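Local coordinates for iota-carrageenase (Alteromonas sp., PDB 1H80), which hydrolyses the beta-1,4 linkages of iota-carrageenan, a sulfated galactan of red algal cell walls, from within the chain and with inversion of anomeric configuration, at residues Met72-His77 / Asn106-Phe111; Phe100-Asn105 / Gly138-Tyr143; Ser267-Gly272 / Thr357-Tyr362; Gly280-Phe285 / Ile343-Phe348; Leu404-Asp409 / Phe424-Ile429. One frame throughout, in Å; residues are numbered along the deposited sequence.

Contact 1: Met72-His77 / Asn106-Phe111; sequences MKSNVH and NIVRNF
S74 and N75 meet R109 and N110 mainly through polar groups. The N-H of N75, in a type II turn from K73 to V76, reaches R109 O at 3.0 Å and, weakly, N110 O. S74 OG accepts the N-H of R109 at 2.9 Å, and a water joins S74 N to I107 O.

Side-chain amides add two more bonds. N106 ND2 gives M72 O an almost straight bond of 3.2 Å (177° at the hydrogen), lying in the planes of both amide and carbonyl. N110 ND2 donates to N75 OD1 at 3.0 Å, the side chains side by side, pointing the same way, while N110 OD1 turns to N142. An alanine in place of N106 would probably leave M72 O without its amide donor and K73 CG without the ND2 that sits against it.

The apolar share is a Met-aromatic contact: M72 SD lies obliquely 3.5 Å from F111 CE1, and M72 CB makes an off-centre CH-pi contact with the ring. F111 CG stands anti to its backbone N (chi1 168°), and ring atoms CE1 and CZ meet M72.

Directional bonds join neighbouring coils of the beta-helix at their corners, while buried M72 and F111 add a sulfur-aromatic contact.

Contact 2: Phe100-Asn105 / Gly138-Tyr143; sequences FEVGVN and GDVRNY
Two backbone bonds stitch V102-G103 to G138-D139: G138 N donates to V102 O and D139 N to G103 O, each at 2.7 Å, the second donor lying above its carbonyl plane. The two segments come close here, with G103 CA 4.2 Å from D139 CA. A side chain on G103 would run into the backbone of D139, and one on G138 into G103 O. D139 is the centre of an inverse gamma turn, closed by a weak bond from V140 N to G138 O.

Among side chains, V102 and V140 meet obliquely, V102 CG1 touching V140 CG2 at 3.6 Å. V140 CG1 sits between its own backbone N and carbonyl carbon (chi1 55°) and lies 3.7 Å from V102 O. D139 sends its carboxylate away from this contact, to salt bridges with R109 and R167.

Where strand 97-102 ends and strand 132-141 is interrupted, a glycine on each side lets the backbones approach, and the valines still meet coil on coil, as in the right-handed parallel beta-helix of pectate lyase-like proteins.

Contact 3: Ser267-Gly272 / Thr357-Tyr362; sequences SSVSCG and TARFGY
On the two sequence neighbours of G361, which S270 packs against, the rings of F360 and Y362 meet: F360 brings its edge to one face of Y362, with F360 CE2 3.5 Å above the tyrosine plane and toward its rim. Y362 CZ in turn lies at the edge of the F360 ring, in its plane. F360 is also edge-to-face with F431, and R383 makes a cation-pi contact with Y362. S270 OG rests against G361 CA and bonds N363 N beyond the segment.

Before the rings, strands 267-269 and 357-359 run parallel, in register S267-T357, S268-A358 and V269-R359. S268 N bonds T357 O at 2.9 Å. R359 N then bonds S268 O at 2.8 Å, and S270 N bonds R359 O at 2.9 Å, both nearly straight (167° and 169°). On the face of V269 and R359 the two side chains lie alongside, V269 CG1 4.1 Å from R359 CD. On the face of S268 and A358, S268 OG sits 3.4 Å from A358 CB, its chi1 of 64° placing it between the backbone N and the carbonyl carbon. There a water joins S268 OG to C271 N and R359 O.

R359 O thus accepts both the S270 N-H and the water, so the pairing of two beta-helix coils ends in a polar junction, next to the C242-C271 disulfide.

Contact 4: Gly280-Phe285 / Ile343-Phe348; sequences GFVELF and IEPGSF
V282 and P345 meet in the long excursion that leaves the beta-helix after strand 275-277 and returns at strand 351-359. The outgoing G280-F285, which enters a short antiparallel pair with strand 325-326, and the returning I343-F348 run roughly antiparallel, 152° apart, without a hydrogen bond between them.

Apolar groups carry the contact. V282 CG2 lies obliquely against P345 CD at 3.6 Å. V282 CG1 and the end of I343 are modelled closer than carbons can sit; their exact placing is doubtful, as is the approach of L284 CD2 to I343. An alanine in place of V282 would probably open a gap beside P345 CD, where CG2 now packs, and weaken the patch shared with L334. L334 of helix 331-340 packs on both V282 and P345.

Nearer the helix body, the proline also covers backbone, its CB 3.5 Å from G280 O. Glycines meet last, where a side chain on G280 would strike the opposing carbonyl: G280 CA points a C-H at G346 O, 3.5 Å away and at 163°.

Contact 5: Leu404-Asp409 / Phe424-Ile429; sequences LAAVID and FNVKRI
A406 and V407 face V426 and R428 in a partly buried contact of the parallel beta-helix, probably on its inner side. Strand 407-409 belongs to a five-stranded parallel sheet, whereas strand 421-429 pairs with 351-359; no hydrogen bond passes between the two segments, and the contact is wholly one of carbon on carbon.

Going along L404-D409, the first residue to engage is A406, just before the strand. Its backbone is tied to A274 and K437 in the adjoining coils, and its CB points at the other segment, where it fills the angle between two side chains. V426 CG1 lies 3.6 Å from A406 CB, its chi1 of 177° setting that methyl anti to the backbone N. A358 of strand 351-359 packs against A406 as well, so that this small methyl also meets the strand paired with 421-429.

V407 follows, opening the strand. It crosses V426 at about a right angle, and V407 CG2 is 4.1 Å from V426 CG1, a looser touch than that of A406.

On the second segment K427, between the two partners, points away from A406. R428 uses its aliphatic stem here, while its NH1 has a weak hydrogen bond to S435: R428 CG sits 3.6 Å from A406 CB, with R428 CD next at 4.1 Å.

Contacts 1 and 2 sit side by side, centres about 7 Å apart, and tie successive coils of the beta-helix: strands 108-109 and 132-141 pair, and the bond between N110 and N142 joins the two contacts. Contact 2 is the more buried and relies on glycines and backbone bonds; contact 1 is only partly buried and adds amides and a water. Contacts 3 and 5, on the other side of the chain's centre, share the pairing of strands 351-359 and 421-429. Contact 3 is parallel hydrogen bonding within a sheet, whereas contact 5 is apolar packing between sheets. Contact 4 belongs to an excursion from the helix, nested within the loop that contact 3 closes, and, like contact 5, has no hydrogen bond across its segments.

Contact 1: Met72-His77 / Asn106-Phe111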
# COMPACT_ATOMS: atom_id res chain seq x y z
N MET A 72 14.87 -6.80 12.09
CA MET A 72 14.35 -6.38 13.38
C MET A 72 14.17 -7.59 14.29
O MET A 72 14.06 -8.72 13.81
CB MET A 72 13.02 -5.65 13.19
CG MET A 72 13.18 -4.35 12.41
SD MET A 72 14.33 -3.20 13.21
CE MET A 72 14.64 -2.01 11.90
N LYS A 73 14.17 -7.35 15.59
CA LYS A 73 14.02 -8.42 16.56
C LYS A 73 13.07 -8.04 17.69
O LYS A 73 12.76 -6.86 17.88
CB LYS A 73 15.38 -8.80 17.13
CG LYS A 73 16.27 -9.54 16.14
CD LYS A 73 17.56 -10.02 16.79
CE LYS A 73 18.29 -11.01 15.89
NZ LYS A 73 18.51 -10.46 14.53
N SER A 74 12.63 -9.05 18.43
CA SER A 74 11.70 -8.86 19.53
C SER A 74 12.15 -7.91 20.62
O SER A 74 13.33 -7.85 20.97
CB SER A 74 11.36 -10.21 20.17
OG SER A 74 10.76 -11.07 19.23
N ASN A 75 11.18 -7.20 21.17
CA ASN A 75 11.37 -6.27 22.26
C ASN A 75 12.34 -5.13 21.99
O ASN A 75 13.00 -4.63 22.89
CB ASN A 75 11.79 -7.05 23.51
CG ASN A 75 10.76 -8.08 23.90
OD1 ASN A 75 9.58 -7.76 24.11
ND2 ASN A 75 11.18 -9.34 24.00
N VAL A 76 12.40 -4.73 20.72
CA VAL A 76 13.25 -3.62 20.31
C VAL A 76 12.32 -2.48 19.94
O VAL A 76 11.39 -2.65 19.15
CB VAL A 76 14.13 -3.99 19.11
CG1 VAL A 76 14.91 -2.78 18.64
CG2 VAL A 76 15.09 -5.11 19.50
N HIS A 77 12.57 -1.32 20.52
CA HIS A 77 11.74 -0.15 20.27
C HIS A 77 12.63 0.98 19.82
O HIS A 77 13.39 1.55 20.60
CB HIS A 77 10.98 0.17 21.55
CG HIS A 77 10.08 -0.94 21.98
ND1 HIS A 77 8.81 -1.10 21.47
CD2 HIS A 77 10.32 -2.03 22.75
CE1 HIS A 77 8.30 -2.25 21.90
NE2 HIS A 77 9.20 -2.83 22.68
N ASN A 106 12.63 -14.43 10.80
CA ASN A 106 12.59 -14.83 12.20
C ASN A 106 11.22 -14.49 12.78
O ASN A 106 10.31 -14.09 12.05
CB ASN A 106 13.69 -14.12 12.98
CG ASN A 106 13.52 -12.61 12.99
OD1 ASN A 106 12.69 -12.07 12.27
ND2 ASN A 106 14.32 -11.93 13.80
N ILE A 107 11.09 -14.66 14.08
CA ILE A 107 9.83 -14.38 14.76
C ILE A 107 10.03 -13.14 15.61
O ILE A 107 10.93 -13.09 16.44
CB ILE A 107 9.43 -15.56 15.66
CG1 ILE A 107 9.34 -16.83 14.81
CG2 ILE A 107 8.11 -15.27 16.35
CD1 ILE A 107 9.10 -18.10 15.60
N VAL A 108 9.19 -12.13 15.39
CA VAL A 108 9.31 -10.89 16.15
C VAL A 108 8.05 -10.59 16.93
O VAL A 108 6.94 -10.67 16.41
CB VAL A 108 9.59 -9.70 15.21
CG1 VAL A 108 9.68 -8.40 16.01
CG2 VAL A 108 10.89 -9.94 14.45
N ARG A 109 8.23 -10.23 18.20
CA ARG A 109 7.11 -9.90 19.07
C ARG A 109 7.47 -8.64 19.85
O ARG A 109 8.60 -8.50 20.31
CB ARG A 109 6.84 -11.04 20.05
CG ARG A 109 6.46 -12.38 19.40
CD ARG A 109 5.09 -12.31 18.72
NE ARG A 109 4.68 -13.59 18.14
CZ ARG A 109 4.86 -13.94 16.87
NH1 ARG A 109 5.44 -13.12 16.01
NH2 ARG A 109 4.42 -15.13 16.45
N ASN A 110 6.51 -7.73 19.98
CA ASN A 110 6.70 -6.49 20.73
C ASN A 110 7.78 -5.64 20.09
O ASN A 110 8.92 -5.58 20.56
CB ASN A 110 7.08 -6.79 22.17
CG ASN A 110 6.21 -7.86 22.78
OD1 ASN A 110 4.99 -7.87 22.58
ND2 ASN A 110 6.82 -8.76 23.54
N PHE A 111 7.41 -4.96 19.02
CA PHE A 111 8.35 -4.15 18.28
C PHE A 111 7.76 -2.80 17.89
O PHE A 111 6.58 -2.71 17.57
CB PHE A 111 8.75 -4.90 17.01
CG PHE A 111 9.49 -4.07 16.02
CD1 PHE A 111 10.84 -3.79 16.19
CD2 PHE A 111 8.83 -3.50 14.93
CE1 PHE A 111 11.52 -2.97 15.31
CE2 PHE A 111 9.50 -2.67 14.03
CZ PHE A 111 10.85 -2.41 14.23
O HOH W 1 12.99 -9.76 11.67
O HOH W 2 13.20 -11.65 17.20

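Contact 2: Phe100-Asn105 / Gly138-Tyr143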
# COMPACT_ATOMS: atom_id res chain seq x y z
N PHE A 100 14.20 -2.21 6.11
CA PHE A 100 13.93 -2.99 7.31
C PHE A 100 13.02 -4.19 7.08
O PHE A 100 12.01 -4.09 6.39
CB PHE A 100 13.25 -2.09 8.35
CG PHE A 100 13.88 -0.73 8.48
CD1 PHE A 100 15.18 -0.59 8.94
CD2 PHE A 100 13.17 0.41 8.13
CE1 PHE A 100 15.77 0.66 9.05
CE2 PHE A 100 13.74 1.68 8.23
CZ PHE A 100 15.05 1.80 8.69
N GLU A 101 13.39 -5.32 7.67
CA GLU A 101 12.58 -6.52 7.56
C GLU A 101 12.17 -6.88 8.98
O GLU A 101 12.99 -6.87 9.89
CB GLU A 101 13.37 -7.65 6.91
CG GLU A 101 13.81 -7.30 5.49
CD GLU A 101 14.35 -8.49 4.72
OE1 GLU A 101 15.27 -9.16 5.23
OE2 GLU A 101 13.86 -8.75 3.61
N VAL A 102 10.89 -7.17 9.16
CA VAL A 102 10.37 -7.49 10.49
C VAL A 102 9.60 -8.80 10.48
O VAL A 102 8.44 -8.85 10.07
CB VAL A 102 9.44 -6.38 11.00
CG1 VAL A 102 9.18 -6.55 12.49
CG2 VAL A 102 10.05 -5.01 10.70
N GLY A 103 10.26 -9.87 10.92
CA GLY A 103 9.61 -11.16 10.97
C GLY A 103 9.67 -11.92 9.66
O GLY A 103 8.96 -12.90 9.48
N VAL A 104 10.53 -11.48 8.75
CA VAL A 104 10.66 -12.15 7.47
C VAL A 104 11.46 -13.44 7.62
O VAL A 104 11.04 -14.49 7.13
CB VAL A 104 11.35 -11.25 6.43
CG1 VAL A 104 11.57 -12.02 5.14
CG2 VAL A 104 10.49 -10.02 6.17
N ASN A 105 12.59 -13.35 8.31
CA ASN A 105 13.46 -14.50 8.52
C ASN A 105 13.52 -14.97 9.97
O ASN A 105 14.35 -15.80 10.33
CB ASN A 105 14.88 -14.17 8.05
CG ASN A 105 14.91 -13.78 6.59
OD1 ASN A 105 14.55 -14.57 5.71
ND2 ASN A 105 15.35 -12.56 6.31
N GLY A 138 6.55 -9.68 8.26
CA GLY A 138 6.24 -11.09 8.16
C GLY A 138 5.64 -11.57 9.47
O GLY A 138 4.55 -11.13 9.87
N ASP A 139 6.34 -12.48 10.13
CA ASP A 139 5.87 -13.04 11.39
C ASP A 139 6.18 -12.10 12.55
O ASP A 139 7.13 -12.31 13.31
CB ASP A 139 6.54 -14.40 11.65
CG ASP A 139 5.86 -15.17 12.76
OD1 ASP A 139 5.08 -14.58 13.53
OD2 ASP A 139 6.13 -16.39 12.87
N VAL A 140 5.37 -11.06 12.67
CA VAL A 140 5.53 -10.08 13.74
C VAL A 140 4.17 -9.78 14.36
O VAL A 140 3.17 -9.67 13.65
CB VAL A 140 6.17 -8.77 13.19
CG1 VAL A 140 5.36 -8.21 12.03
CG2 VAL A 140 6.28 -7.74 14.31
N ARG A 141 4.14 -9.70 15.68
CA ARG A 141 2.90 -9.40 16.40
C ARG A 141 3.18 -8.38 17.48
O ARG A 141 4.27 -8.37 18.07
CB ARG A 141 2.34 -10.66 17.06
CG ARG A 141 2.07 -11.77 16.08
CD ARG A 141 1.39 -12.94 16.75
NE ARG A 141 1.33 -14.06 15.83
CZ ARG A 141 0.80 -15.24 16.13
NH1 ARG A 141 0.27 -15.46 17.33
NH2 ARG A 141 0.80 -16.21 15.22
N ASN A 142 2.18 -7.54 17.73
CA ASN A 142 2.23 -6.46 18.70
C ASN A 142 3.30 -5.47 18.28
O ASN A 142 4.39 -5.41 18.86
CB ASN A 142 2.50 -6.97 20.11
CG ASN A 142 2.23 -5.91 21.15
OD1 ASN A 142 1.25 -5.18 21.04
ND2 ASN A 142 3.10 -5.82 22.15
N TYR A 143 2.99 -4.70 17.25
CA TYR A 143 3.94 -3.75 16.73
C TYR A 143 3.34 -2.42 16.38
O TYR A 143 2.13 -2.28 16.22
CB TYR A 143 4.63 -4.33 15.49
CG TYR A 143 3.73 -4.56 14.30
CD1 TYR A 143 2.98 -5.73 14.17
CD2 TYR A 143 3.66 -3.62 13.28
CE1 TYR A 143 2.19 -5.97 13.04
CE2 TYR A 143 2.88 -3.84 12.15
CZ TYR A 143 2.16 -5.01 12.03
OH TYR A 143 1.43 -5.23 10.88

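Contact 3: Ser267-Gly272 / Thr357-Tyr362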
# COMPACT_ATOMS: atom_id res chain seq x y z
N SER A 267 -10.02 10.55 2.12
CA SER A 267 -10.06 11.76 1.33
C SER A 267 -9.04 11.70 0.21
O SER A 267 -7.97 11.12 0.35
CB SER A 267 -9.79 12.99 2.20
OG SER A 267 -8.48 12.94 2.74
N SER A 268 -9.41 12.29 -0.92
CA SER A 268 -8.54 12.30 -2.07
C SER A 268 -8.53 13.67 -2.71
O SER A 268 -9.52 14.40 -2.63
CB SER A 268 -9.01 11.27 -3.10
OG SER A 268 -10.29 11.59 -3.62
N VAL A 269 -7.40 14.02 -3.32
CA VAL A 269 -7.27 15.29 -4.01
C VAL A 269 -6.61 14.96 -5.34
O VAL A 269 -5.47 14.50 -5.38
CB VAL A 269 -6.39 16.29 -3.24
CG1 VAL A 269 -6.28 17.59 -4.04
CG2 VAL A 269 -7.00 16.57 -1.87
N SER A 270 -7.35 15.18 -6.41
CA SER A 270 -6.85 14.90 -7.74
C SER A 270 -6.44 13.42 -7.91
O SER A 270 -5.38 13.14 -8.45
CB SER A 270 -5.66 15.81 -8.06
OG SER A 270 -5.26 15.70 -9.41
N CYS A 271 -7.26 12.48 -7.43
CA CYS A 271 -6.98 11.05 -7.62
C CYS A 271 -8.05 10.50 -8.54
O CYS A 271 -9.06 11.16 -8.80
CB CYS A 271 -7.00 10.24 -6.31
SG CYS A 271 -5.85 10.97 -5.11
N GLY A 272 -7.82 9.29 -9.05
CA GLY A 272 -8.79 8.66 -9.93
C GLY A 272 -10.12 8.64 -9.21
O GLY A 272 -11.16 9.04 -9.74
N THR A 357 -14.45 11.69 0.90
CA THR A 357 -14.45 12.99 0.24
C THR A 357 -13.44 12.98 -0.89
O THR A 357 -12.26 12.70 -0.69
CB THR A 357 -14.08 14.12 1.22
OG1 THR A 357 -15.01 14.13 2.31
CG2 THR A 357 -14.12 15.48 0.52
N ALA A 358 -13.91 13.27 -2.10
CA ALA A 358 -13.04 13.31 -3.26
C ALA A 358 -13.04 14.72 -3.83
O ALA A 358 -14.08 15.24 -4.22
CB ALA A 358 -13.51 12.32 -4.32
N ARG A 359 -11.87 15.35 -3.85
CA ARG A 359 -11.75 16.69 -4.40
C ARG A 359 -11.18 16.55 -5.81
O ARG A 359 -10.16 15.89 -6.02
CB ARG A 359 -10.82 17.55 -3.54
CG ARG A 359 -10.63 18.97 -4.07
CD ARG A 359 -9.70 19.77 -3.17
NE ARG A 359 -10.32 20.14 -1.90
CZ ARG A 359 -11.13 21.19 -1.74
NH1 ARG A 359 -11.41 21.98 -2.77
NH2 ARG A 359 -11.66 21.44 -0.55
N PHE A 360 -11.86 17.17 -6.76
CA PHE A 360 -11.46 17.12 -8.16
C PHE A 360 -10.09 17.73 -8.43
O PHE A 360 -9.70 18.71 -7.79
CB PHE A 360 -12.51 17.86 -9.00
CG PHE A 360 -12.24 17.82 -10.48
CD1 PHE A 360 -12.52 16.67 -11.22
CD2 PHE A 360 -11.71 18.92 -11.13
CE1 PHE A 360 -12.27 16.63 -12.59
CE2 PHE A 360 -11.45 18.89 -12.50
CZ PHE A 360 -11.73 17.74 -13.23
N GLY A 361 -9.37 17.14 -9.38
CA GLY A 361 -8.06 17.63 -9.76
C GLY A 361 -7.77 17.20 -11.18
O GLY A 361 -8.47 16.36 -11.73
N TYR A 362 -6.73 17.77 -11.78
CA TYR A 362 -6.36 17.45 -13.16
C TYR A 362 -5.13 16.55 -13.27
O TYR A 362 -4.69 16.23 -14.37
CB TYR A 362 -6.09 18.74 -13.94
CG TYR A 362 -7.31 19.59 -14.16
CD1 TYR A 362 -8.25 19.25 -15.14
CD2 TYR A 362 -7.55 20.71 -13.37
CE1 TYR A 362 -9.40 20.01 -15.32
CE2 TYR A 362 -8.71 21.48 -13.55
CZ TYR A 362 -9.62 21.12 -14.52
OH TYR A 362 -10.77 21.86 -14.70
O HOH W 3 -9.91 13.02 -5.96

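Contact 4: Gly280-Phe285 / Ile343-Phe348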
# COMPACT_ATOMS: atom_id res chain seq x y z
N GLY A 280 -13.06 -9.80 -7.65
CA GLY A 280 -12.10 -10.85 -7.39
C GLY A 280 -12.11 -11.62 -8.70
O GLY A 280 -13.09 -11.54 -9.45
N PHE A 281 -11.04 -12.34 -9.00
CA PHE A 281 -11.00 -13.10 -10.24
C PHE A 281 -10.11 -14.32 -10.10
O PHE A 281 -9.30 -14.41 -9.17
CB PHE A 281 -10.51 -12.23 -11.40
CG PHE A 281 -9.14 -11.67 -11.21
CD1 PHE A 281 -8.93 -10.54 -10.42
CD2 PHE A 281 -8.04 -12.27 -11.81
CE1 PHE A 281 -7.65 -10.03 -10.23
CE2 PHE A 281 -6.75 -11.76 -11.63
CZ PHE A 281 -6.56 -10.64 -10.84
N VAL A 282 -10.26 -15.24 -11.04
CA VAL A 282 -9.47 -16.46 -11.02
C VAL A 282 -8.54 -16.50 -12.23
O VAL A 282 -8.87 -15.99 -13.30
CB VAL A 282 -10.36 -17.71 -11.04
CG1 VAL A 282 -9.80 -18.73 -10.09
CG2 VAL A 282 -11.79 -17.35 -10.65
N GLU A 283 -7.38 -17.12 -12.04
CA GLU A 283 -6.38 -17.21 -13.10
C GLU A 283 -5.86 -18.64 -13.25
O GLU A 283 -5.46 -19.26 -12.27
CB GLU A 283 -5.22 -16.28 -12.78
CG GLU A 283 -4.74 -15.43 -13.95
CD GLU A 283 -3.62 -14.49 -13.54
OE1 GLU A 283 -2.52 -14.98 -13.22
OE2 GLU A 283 -3.85 -13.26 -13.54
N LEU A 284 -5.87 -19.15 -14.48
CA LEU A 284 -5.38 -20.50 -14.75
C LEU A 284 -3.99 -20.42 -15.39
O LEU A 284 -3.75 -19.59 -16.27
CB LEU A 284 -6.34 -21.24 -15.68
CG LEU A 284 -7.77 -21.43 -15.17
CD1 LEU A 284 -8.58 -22.20 -16.20
CD2 LEU A 284 -7.75 -22.18 -13.85
N PHE A 285 -3.09 -21.28 -14.95
CA PHE A 285 -1.73 -21.31 -15.47
C PHE A 285 -1.48 -22.57 -16.30
O PHE A 285 -2.06 -23.62 -16.03
CB PHE A 285 -0.73 -21.22 -14.31
CG PHE A 285 -0.72 -19.88 -13.62
CD1 PHE A 285 -1.91 -19.24 -13.29
CD2 PHE A 285 0.49 -19.26 -13.30
CE1 PHE A 285 -1.90 -18.00 -12.65
CE2 PHE A 285 0.50 -18.02 -12.67
CZ PHE A 285 -0.69 -17.39 -12.34
N ILE A 343 -10.61 -23.49 -7.31
CA ILE A 343 -10.38 -22.05 -7.05
C ILE A 343 -11.65 -21.26 -7.35
O ILE A 343 -12.56 -21.74 -8.04
CB ILE A 343 -9.24 -21.46 -7.90
CG1 ILE A 343 -9.46 -21.60 -9.40
CG2 ILE A 343 -7.89 -22.10 -7.62
CD1 ILE A 343 -8.35 -20.94 -10.23
N GLU A 344 -11.67 -20.05 -6.80
CA GLU A 344 -12.81 -19.13 -6.98
C GLU A 344 -12.38 -17.69 -6.76
O GLU A 344 -11.39 -17.42 -6.09
CB GLU A 344 -13.94 -19.51 -6.03
CG GLU A 344 -13.85 -18.83 -4.67
CD GLU A 344 -15.14 -18.98 -3.87
OE1 GLU A 344 -16.06 -18.09 -3.97
OE2 GLU A 344 -15.31 -20.00 -3.11
N PRO A 345 -13.12 -16.73 -7.34
CA PRO A 345 -12.77 -15.32 -7.17
C PRO A 345 -12.65 -14.90 -5.71
O PRO A 345 -13.46 -15.30 -4.87
CB PRO A 345 -13.88 -14.58 -7.91
CG PRO A 345 -15.02 -15.56 -7.90
CD PRO A 345 -14.35 -16.87 -8.15
N GLY A 346 -11.63 -14.10 -5.42
CA GLY A 346 -11.42 -13.63 -4.07
C GLY A 346 -12.55 -12.71 -3.64
O GLY A 346 -13.39 -12.32 -4.45
N SER A 347 -12.56 -12.36 -2.36
CA SER A 347 -13.60 -11.50 -1.84
C SER A 347 -13.18 -10.90 -0.51
O SER A 347 -12.08 -11.13 -0.03
CB SER A 347 -14.88 -12.31 -1.63
OG SER A 347 -14.65 -13.36 -0.70
N PHE A 348 -14.08 -10.10 0.05
CA PHE A 348 -13.89 -9.50 1.36
C PHE A 348 -15.17 -9.77 2.12
O PHE A 348 -16.22 -10.02 1.52
CB PHE A 348 -13.65 -7.99 1.26
CG PHE A 348 -12.24 -7.62 0.90
CD1 PHE A 348 -11.85 -7.52 -0.43
CD2 PHE A 348 -11.30 -7.40 1.89
CE1 PHE A 348 -10.54 -7.20 -0.77
CE2 PHE A 348 -9.98 -7.08 1.57
CZ PHE A 348 -9.60 -6.98 0.24

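Contact 5: Leu404-Asp409 / Phe424-Ile429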
# COMPACT_ATOMS: atom_id res chain seq x y z
N LEU A 404 -11.91 11.01 -11.88
CA LEU A 404 -13.07 10.42 -12.53
C LEU A 404 -14.31 10.24 -11.67
O LEU A 404 -15.43 10.32 -12.18
CB LEU A 404 -12.69 9.07 -13.14
CG LEU A 404 -11.99 9.14 -14.50
CD1 LEU A 404 -11.43 7.78 -14.88
CD2 LEU A 404 -12.98 9.63 -15.55
N ALA A 405 -14.13 10.00 -10.38
CA ALA A 405 -15.28 9.80 -9.51
C ALA A 405 -14.87 9.83 -8.05
O ALA A 405 -13.70 9.99 -7.73
CB ALA A 405 -15.92 8.44 -9.81
N ALA A 406 -15.85 9.69 -7.17
CA ALA A 406 -15.57 9.65 -5.74
C ALA A 406 -15.31 8.18 -5.41
O ALA A 406 -14.41 7.85 -4.65
CB ALA A 406 -16.78 10.15 -4.96
N VAL A 407 -16.11 7.31 -6.01
CA VAL A 407 -16.01 5.88 -5.78
C VAL A 407 -16.08 5.07 -7.06
O VAL A 407 -16.89 5.35 -7.95
CB VAL A 407 -17.14 5.40 -4.84
CG1 VAL A 407 -17.08 3.88 -4.67
CG2 VAL A 407 -17.03 6.09 -3.50
N ILE A 408 -15.22 4.06 -7.16
CA ILE A 408 -15.22 3.16 -8.30
C ILE A 408 -15.43 1.78 -7.71
O ILE A 408 -14.70 1.35 -6.81
CB ILE A 408 -13.89 3.20 -9.08
CG1 ILE A 408 -13.72 4.58 -9.73
CG2 ILE A 408 -13.88 2.12 -10.16
CD1 ILE A 408 -12.42 4.74 -10.49
N ASP A 409 -16.46 1.09 -8.19
CA ASP A 409 -16.76 -0.25 -7.70
C ASP A 409 -17.06 -1.13 -8.91
O ASP A 409 -18.15 -1.05 -9.48
CB ASP A 409 -17.98 -0.22 -6.79
CG ASP A 409 -18.28 -1.58 -6.18
OD1 ASP A 409 -17.97 -2.61 -6.82
OD2 ASP A 409 -18.84 -1.63 -5.06
N PHE A 424 -20.52 5.16 2.98
CA PHE A 424 -21.45 6.05 3.65
C PHE A 424 -20.93 7.48 3.62
O PHE A 424 -19.73 7.71 3.73
CB PHE A 424 -21.66 5.62 5.11
CG PHE A 424 -22.13 4.20 5.27
CD1 PHE A 424 -21.24 3.14 5.16
CD2 PHE A 424 -23.47 3.93 5.53
CE1 PHE A 424 -21.67 1.83 5.31
CE2 PHE A 424 -23.91 2.62 5.68
CZ PHE A 424 -23.01 1.56 5.57
N ASN A 425 -21.85 8.43 3.48
CA ASN A 425 -21.51 9.85 3.46
C ASN A 425 -20.39 10.16 2.47
O ASN A 425 -19.31 10.62 2.85
CB ASN A 425 -21.13 10.30 4.87
CG ASN A 425 -20.87 11.80 4.95
OD1 ASN A 425 -21.53 12.59 4.29
ND2 ASN A 425 -19.92 12.18 5.79
N VAL A 426 -20.66 9.91 1.19
CA VAL A 426 -19.71 10.16 0.12
C VAL A 426 -19.96 11.56 -0.43
O VAL A 426 -21.09 11.92 -0.74
CB VAL A 426 -19.87 9.14 -1.02
CG1 VAL A 426 -18.90 9.47 -2.15
CG2 VAL A 426 -19.62 7.74 -0.50
N LYS A 427 -18.89 12.34 -0.57
CA LYS A 427 -19.01 13.70 -1.07
C LYS A 427 -17.94 14.03 -2.10
O LYS A 427 -16.83 13.51 -2.05
CB LYS A 427 -18.90 14.70 0.09
CG LYS A 427 -20.01 14.59 1.13
CD LYS A 427 -19.73 15.50 2.31
CE LYS A 427 -20.85 15.43 3.34
NZ LYS A 427 -22.14 15.94 2.80
N ARG A 428 -18.29 14.89 -3.04
CA ARG A 428 -17.37 15.33 -4.08
C ARG A 428 -17.24 16.83 -4.00
O ARG A 428 -18.18 17.53 -3.63
CB ARG A 428 -17.89 14.95 -5.47
CG ARG A 428 -17.88 13.47 -5.77
CD ARG A 428 -18.30 13.26 -7.21
NE ARG A 428 -19.62 13.82 -7.46
CZ ARG A 428 -20.09 14.14 -8.66
NH1 ARG A 428 -19.34 13.95 -9.73
NH2 ARG A 428 -21.30 14.65 -8.78
N ILE A 429 -16.05 17.33 -4.34
CA ILE A 429 -15.79 18.75 -4.32
C ILE A 429 -15.16 19.21 -5.64
O ILE A 429 -14.19 18.62 -6.11
CB ILE A 429 -14.81 19.12 -3.18
CG1 ILE A 429 -15.42 18.74 -1.83
CG2 ILE A 429 -14.50 20.61 -3.23
CD1 ILE A 429 -14.50 19.01 -0.66